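Local coordinates for restriction endonuclease LpnPI (Legionella pneumophila subsp. pneumophila str. Philadelphia 1, PDB 4RZL), which probably binds modified cytosine in DNA through this N-terminal SRA-like recognition domain, as part of a modification-dependent restriction endonuclease, at residues M51-R55 and I66-T70. Sequence-based numbering, arbitrary orientation.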
ATOM      1  N   MET A  51       1.881  13.227  -1.601  1.00 23.19           N
ATOM      2  CA  MET A  51       2.023  12.920  -3.032  1.00 31.65           C
ATOM      3  C   MET A  51       2.803  11.634  -3.305  1.00 22.86           C
ATOM      4  O   MET A  51       3.730  11.300  -2.577  1.00 24.10           O
ATOM      5  CB  MET A  51       2.711  14.074  -3.777  1.00 25.67           C
ATOM      6  CG  MET A  51       1.759  14.943  -4.595  1.00 46.69           C
ATOM      7  N   GLY A  52       2.420  10.927  -4.367  1.00 23.95           N
ATOM      8  CA  GLY A  52       3.189   9.789  -4.843  1.00 25.02           C
ATOM      9  C   GLY A  52       2.498   8.443  -4.736  1.00 27.79           C
ATOM     10  O   GLY A  52       1.648   8.234  -3.864  1.00 26.13           O
ATOM     11  N   GLY A  53       2.874   7.528  -5.630  1.00 22.17           N
ATOM     12  CA  GLY A  53       2.356   6.174  -5.619  1.00 20.14           C
ATOM     13  C   GLY A  53       2.987   5.363  -4.505  1.00 23.03           C
ATOM     14  O   GLY A  53       2.459   4.329  -4.071  1.00 21.86           O
ATOM     15  N   PHE A  54       4.139   5.832  -4.046  1.00 18.67           N
ATOM     16  CA  PHE A  54       4.864   5.158  -2.991  1.00 19.33           C
ATOM     17  C   PHE A  54       5.225   6.166  -1.912  1.00 24.60           C
ATOM     18  O   PHE A  54       5.930   7.133  -2.177  1.00 22.45           O
ATOM     19  CB  PHE A  54       6.127   4.466  -3.542  1.00 20.10           C
ATOM     20  CG  PHE A  54       6.958   3.808  -2.480  1.00 19.71           C
ATOM     21  CD1 PHE A  54       7.913   4.529  -1.776  1.00 26.58           C
ATOM     22  CD2 PHE A  54       6.770   2.472  -2.169  1.00 30.19           C
ATOM     23  CE1 PHE A  54       8.666   3.929  -0.776  1.00 28.25           C
ATOM     24  CE2 PHE A  54       7.522   1.864  -1.172  1.00 26.75           C
ATOM     25  CZ  PHE A  54       8.467   2.595  -0.476  1.00 27.23           C
ATOM     26  N   ARG A  55       4.730   5.958  -0.698  1.00 22.95           N
ATOM     27  CA  ARG A  55       5.003   6.905   0.379  1.00 20.49           C
ATOM     28  C   ARG A  55       5.410   6.166   1.635  1.00 24.52           C
ATOM     29  O   ARG A  55       4.986   5.038   1.863  1.00 22.81           O
ATOM     30  CB  ARG A  55       3.778   7.782   0.657  1.00 14.68           C
ATOM     31  CG  ARG A  55       3.099   8.331  -0.591  1.00 15.07           C
ATOM     32  CD  ARG A  55       1.961   9.291  -0.240  1.00 20.28           C
ATOM     33  NE  ARG A  55       1.066   9.535  -1.371  1.00 20.93           N
ATOM     34  CZ  ARG A  55      -0.002  10.323  -1.317  1.00 25.36           C
ATOM     35  NH1 ARG A  55      -0.297  10.961  -0.198  1.00 19.56           N
ATOM     36  NH2 ARG A  55      -0.769  10.484  -2.381  1.00 26.10           N
ATOM     37  N   ILE A  66       4.614   1.947   5.291  1.00 15.12           N
ATOM     38  CA  ILE A  66       4.616   2.256   3.876  1.00 13.86           C
ATOM     39  C   ILE A  66       3.191   2.339   3.344  1.00 17.62           C
ATOM     40  O   ILE A  66       2.357   1.483   3.620  1.00 14.96           O
ATOM     41  CB  ILE A  66       5.423   1.211   3.098  1.00 17.13           C
ATOM     42  CG1 ILE A  66       6.918   1.413   3.385  1.00 19.21           C
ATOM     43  CG2 ILE A  66       5.122   1.296   1.618  1.00 11.73           C
ATOM     44  CD1 ILE A  66       7.769   0.314   2.876  1.00 24.05           C
ATOM     45  N   VAL A  67       2.914   3.378   2.572  1.00 12.26           N
ATOM     46  CA  VAL A  67       1.634   3.478   1.910  1.00 12.76           C
ATOM     47  C   VAL A  67       1.842   3.309   0.405  1.00 18.27           C
ATOM     48  O   VAL A  67       2.738   3.915  -0.188  1.00 18.05           O
ATOM     49  CB  VAL A  67       0.928   4.828   2.213  1.00 16.30           C
ATOM     50  CG1 VAL A  67      -0.240   5.038   1.281  1.00 12.86           C
ATOM     51  CG2 VAL A  67       0.474   4.872   3.655  1.00 11.60           C
ATOM     52  N   LEU A  68       1.032   2.447  -0.193  1.00 13.50           N
ATOM     53  CA  LEU A  68       1.005   2.274  -1.632  1.00 13.34           C
ATOM     54  C   LEU A  68      -0.279   2.865  -2.154  1.00 17.31           C
ATOM     55  O   LEU A  68      -1.364   2.531  -1.675  1.00 18.33           O
ATOM     56  CB  LEU A  68       1.096   0.800  -2.030  1.00 13.53           C
ATOM     57  CG  LEU A  68       2.307   0.034  -1.503  1.00 17.91           C
ATOM     58  CD1 LEU A  68       2.266  -1.391  -2.050  1.00 19.40           C
ATOM     59  CD2 LEU A  68       3.590   0.756  -1.877  1.00 11.92           C
ATOM     60  N   TYR A  69      -0.157   3.726  -3.154  1.00 13.01           N
ATOM     61  CA  TYR A  69      -1.306   4.417  -3.698  1.00 13.79           C
ATOM     62  C   TYR A  69      -1.330   4.262  -5.211  1.00 22.82           C
ATOM     63  O   TYR A  69      -0.325   4.477  -5.886  1.00 19.01           O
ATOM     64  CB  TYR A  69      -1.271   5.902  -3.291  1.00 19.73           C
ATOM     65  CG  TYR A  69      -2.279   6.726  -4.025  1.00 24.01           C
ATOM     66  CD1 TYR A  69      -3.630   6.546  -3.789  1.00 26.35           C
ATOM     67  CD2 TYR A  69      -1.892   7.671  -4.968  1.00 30.33           C
ATOM     68  CE1 TYR A  69      -4.574   7.276  -4.460  1.00 24.25           C
ATOM     69  CE2 TYR A  69      -2.837   8.418  -5.649  1.00 32.53           C
ATOM     70  CZ  TYR A  69      -4.184   8.212  -5.382  1.00 30.19           C
ATOM     71  OH  TYR A  69      -5.160   8.924  -6.032  1.00 28.01           O
ATOM     72  N   THR A  70      -2.477   3.871  -5.748  1.00 17.58           N
ATOM     73  CA  THR A  70      -2.592   3.730  -7.184  1.00 20.96           C
ATOM     74  C   THR A  70      -3.920   4.298  -7.681  1.00 28.23           C
ATOM     75  O   THR A  70      -4.936   4.236  -6.985  1.00 17.19           O
ATOM     76  CB  THR A  70      -2.480   2.262  -7.620  1.00 23.74           C
ATOM     77  OG1 THR A  70      -2.802   2.165  -9.010  1.00 31.78           O
ATOM     78  CG2 THR A  70      -3.436   1.390  -6.839  1.00 19.28           C
TER
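The Phe54 ring meets Leu68 and Ile66 of the facing strand obliquely: its CD2 lies 3.6 Å from Leu68 CD2, and its CE2 lies 3.7 Å from Ile66 CG2. With CG anti to the backbone N (chi1 177°), the ring leans over beside its own carbonyl carbon, where both methyls can reach it. Tyr90 of strand 87-91 and Thr111 of helix 108-119 pack against the Phe54 side chain, placing this apolar patch in the domain interior.

The backbones form an antiparallel ladder. Phe54 and Leu68 are a non-hydrogen-bonded pair, whereas Arg55 and Val67 are a hydrogen-bonded one, joined by Arg55 N to Val67 O at 2.9 Å and Val67 N to Arg55 O at 2.7 Å. Just before the first strand begins, Tyr69 N reaches Gly53 O at 2.8 Å, with an almost straight N-H...O angle of 173°.

Arg55 and Tyr69 run side by side on the other sheet face, guanidinium and ring planes 69° apart, with NH2 4.0 Å from Tyr69 CD2. The arginine chain, extended from CG to NE, runs back alongside the preceding loop: NE bonds Gly52 O at 2.9 Å, in the guanidinium plane and on a carbonyl lone pair, while Met51 N sits over one guanidinium face. NH1 binds Gly49 O and forms a salt bridge with Asp39.

Strand 65-70 lies between 54-57 and its parallel neighbour 132-137, linking the hairpin to the mixed sheet. The Phe54 side is apolar; the other combines Val67 and the Tyr69 ring with a guanidinium whose several acceptors should fix its rotation and probably stabilise its positive charge.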